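Local coordinates for agglutinin (Galanthus nivalis, PDB 1MSA), which binds alpha-D-linked mannose, with high affinity for alpha-(1-3)-linked mannose oligomers, and displays antiviral activity that may help defend the plant against infection, at the methyl alpha-D-mannopyranoside site. Coordinates in Å, arbitrary orientation; residue numbers count along the deposited sequence, not the author numbering. Chains: chain A/B, Agglutinin.

The methyl alpha-D-mannopyranoside site. Residues chain A 89, 91, 93, 95, 97; chain B 83, 100, 103, 107. With MMA (methyl alpha-D-mannopyranoside), chain C.
This is a mannose pocket of the bulb-type lectin family, built on the family's QxDxNxVxY motif: A:Gln89, A:Asp91, A:Asn93, A:Val95 and A:Tyr97 all turn their side chains to the sugar, and chain B of the homotetramer closes the flank. The axial 2-hydroxyl, which distinguishes mannose from glucose, is gripped by a donor and an acceptor and probably carries much of the specificity. MMA O2 donates to A:Asp91 OD2 at 2.6 Å, on the syn lone pair of the carboxylate, and accepts an almost straight N-H from A:Asn93 ND2 at 2.8 Å, lying in that amide's plane. The 3-hydroxyl, MMA O3, takes an in-plane N-H from A:Gln89 NE2 at 2.7 Å. The phenol A:Tyr97 OH is hydrogen-bonded to the 4-hydroxyl MMA O4, 2.6 Å away, probably as acceptor, and takes a longer bond from MMA O3.

A:Tyr97 OH itself donates to a lone pair of A:Gln89 OE1 at 2.6 Å, which should settle the amide's orientation, NE2 toward the sugar. A:Gln89, extended beyond CG, spends its other N-H on A:Asp91 OD1; the backbone N of A:Asn93 shares that oxygen, the two donors coming from opposite faces of the carboxylate. On the sugar face bearing the axial O2, A:Val95 CG2 packs under the C4 rim, 3.8 Å from MMA C4, while CG1 lies over a rim of the A:Tyr97 ring.

From chain B, B:Asn83 lies over the opposite sugar face, its CB 3.2 Å from MMA O4 and its amide donating to B:Asp100 OD1, and B:Ala103 CB packs near MMA C6. Waters link MMA O6 to B:Asp100 OD2 and A:Asn93 ND2, and MMA O1 to B:Asn83 OD1.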
loop_
_atom_site.group_PDB
_atom_site.type_symbol
_atom_site.label_atom_id
_atom_site.label_comp_id
_atom_site.label_asym_id
_atom_site.label_seq_id
_atom_site.Cartn_x
_atom_site.Cartn_y
_atom_site.Cartn_z
ATOM N N GLN A 89 -1.452 -3.603 12.719
ATOM C CA GLN A 89 -1.126 -2.206 12.863
ATOM C C GLN A 89 0.289 -1.809 12.514
ATOM O O GLN A 89 1.207 -2.621 12.412
ATOM C CB GLN A 89 -1.446 -1.743 14.306
ATOM C CG GLN A 89 -2.808 -2.191 14.795
ATOM C CD GLN A 89 -3.293 -1.451 16.017
ATOM O OE1 GLN A 89 -4.497 -1.226 16.169
ATOM N NE2 GLN A 89 -2.392 -1.062 16.911
ATOM N N ASP A 91 2.203 -0.180 14.465
ATOM C CA ASP A 91 3.020 -0.301 15.666
ATOM C C ASP A 91 3.402 -1.751 15.948
ATOM O O ASP A 91 3.969 -2.064 16.995
ATOM C CB ASP A 91 2.339 0.324 16.872
ATOM C CG ASP A 91 1.083 -0.375 17.337
ATOM O OD1 ASP A 91 0.592 -1.298 16.661
ATOM O OD2 ASP A 91 0.559 -0.001 18.414
ATOM N N ASN A 93 1.329 -4.271 16.422
ATOM C CA ASN A 93 0.334 -4.978 17.227
ATOM C C ASN A 93 -0.774 -5.511 16.325
ATOM O O ASN A 93 -1.094 -4.899 15.299
ATOM C CB ASN A 93 -0.243 -4.021 18.272
ATOM C CG ASN A 93 -0.690 -4.669 19.552
ATOM O OD1 ASN A 93 -0.645 -5.885 19.729
ATOM N ND2 ASN A 93 -1.152 -3.861 20.504
ATOM N N VAL A 95 -4.597 -6.294 16.498
ATOM C CA VAL A 95 -5.712 -5.985 17.370
ATOM C C VAL A 95 -7.076 -6.188 16.714
ATOM O O VAL A 95 -7.264 -5.928 15.529
ATOM C CB VAL A 95 -5.673 -4.499 17.824
ATOM C CG1 VAL A 95 -6.660 -4.257 18.961
ATOM C CG2 VAL A 95 -4.281 -4.054 18.222
ATOM N N TYR A 97 -10.930 -4.878 16.790
ATOM C CA TYR A 97 -11.750 -3.751 17.219
ATOM C C TYR A 97 -13.214 -4.018 16.826
ATOM O O TYR A 97 -13.457 -4.625 15.783
ATOM C CB TYR A 97 -11.331 -2.438 16.572
ATOM C CG TYR A 97 -9.981 -1.885 16.920
ATOM C CD1 TYR A 97 -8.854 -2.217 16.179
ATOM C CD2 TYR A 97 -9.821 -0.990 17.975
ATOM C CE1 TYR A 97 -7.608 -1.696 16.486
ATOM C CE2 TYR A 97 -8.580 -0.464 18.292
ATOM C CZ TYR A 97 -7.481 -0.816 17.536
ATOM O OH TYR A 97 -6.245 -0.295 17.849
ATOM N N ASN B 83 -9.264 2.436 22.990
ATOM C CA ASN B 83 -8.635 2.479 21.672
ATOM C C ASN B 83 -9.673 2.308 20.580
ATOM O O ASN B 83 -10.569 1.477 20.680
ATOM C CB ASN B 83 -7.527 1.436 21.593
ATOM C CG ASN B 83 -6.495 1.681 22.691
ATOM O OD1 ASN B 83 -5.716 2.633 22.607
ATOM N ND2 ASN B 83 -6.544 0.872 23.734
ATOM N N ASP B 100 -10.926 -1.816 21.446
ATOM C CA ASP B 100 -10.137 -3.012 21.151
ATOM C C ASP B 100 -10.643 -4.177 22.000
ATOM O O ASP B 100 -10.890 -4.006 23.199
ATOM C CB ASP B 100 -8.660 -2.745 21.448
ATOM C CG ASP B 100 -8.445 -2.219 22.853
ATOM O OD1 ASP B 100 -8.951 -1.119 23.166
ATOM O OD2 ASP B 100 -7.784 -2.911 23.653
ATOM N N ALA B 103 -5.692 -8.440 21.458
ATOM C CA ALA B 103 -4.451 -8.033 20.810
ATOM C C ALA B 103 -3.334 -9.021 21.130
ATOM O O ALA B 103 -3.354 -9.666 22.178
ATOM C CB ALA B 103 -4.047 -6.635 21.265
ATOM N N HIS B 107 3.326 -4.840 20.140
ATOM C CA HIS B 107 3.574 -3.486 19.711
ATOM C C HIS B 107 4.960 -2.971 20.071
ATOM O O HIS B 107 5.583 -3.372 21.044
ATOM C CB HIS B 107 2.512 -2.538 20.284
ATOM C CG HIS B 107 2.305 -2.684 21.758
ATOM N ND1 HIS B 107 3.120 -2.087 22.692
ATOM C CD2 HIS B 107 1.355 -3.353 22.461
ATOM C CE1 HIS B 107 2.688 -2.384 23.907
ATOM N NE2 HIS B 107 1.614 -3.148 23.794
HETATM C C1 MMA C . -1.724 -0.721 22.144
HETATM C C2 MMA C . -1.779 -0.181 20.712
HETATM C C3 MMA C . -3.204 0.180 20.326
HETATM C C4 MMA C . -4.128 -1.008 20.546
HETATM C C5 MMA C . -4.002 -1.539 21.970
HETATM C C6 MMA C . -4.756 -2.861 22.133
HETATM C C7 MMA C . -1.831 -0.013 24.444
HETATM O O1 MMA C . -1.985 0.301 23.044
HETATM O O2 MMA C . -1.276 -1.172 19.827
HETATM O O3 MMA C . -3.259 0.534 18.949
HETATM O O4 MMA C . -5.469 -0.599 20.304
HETATM O O5 MMA C . -2.644 -1.786 22.338
HETATM O O6 MMA C . -4.363 -3.498 23.338
HETATM O O HOH W 1 -1.671 -4.620 23.451
HETATM O O HOH W 2 -2.536 3.094 22.751
HETATM O O HOH W 3 -6.492 -5.500 23.704
#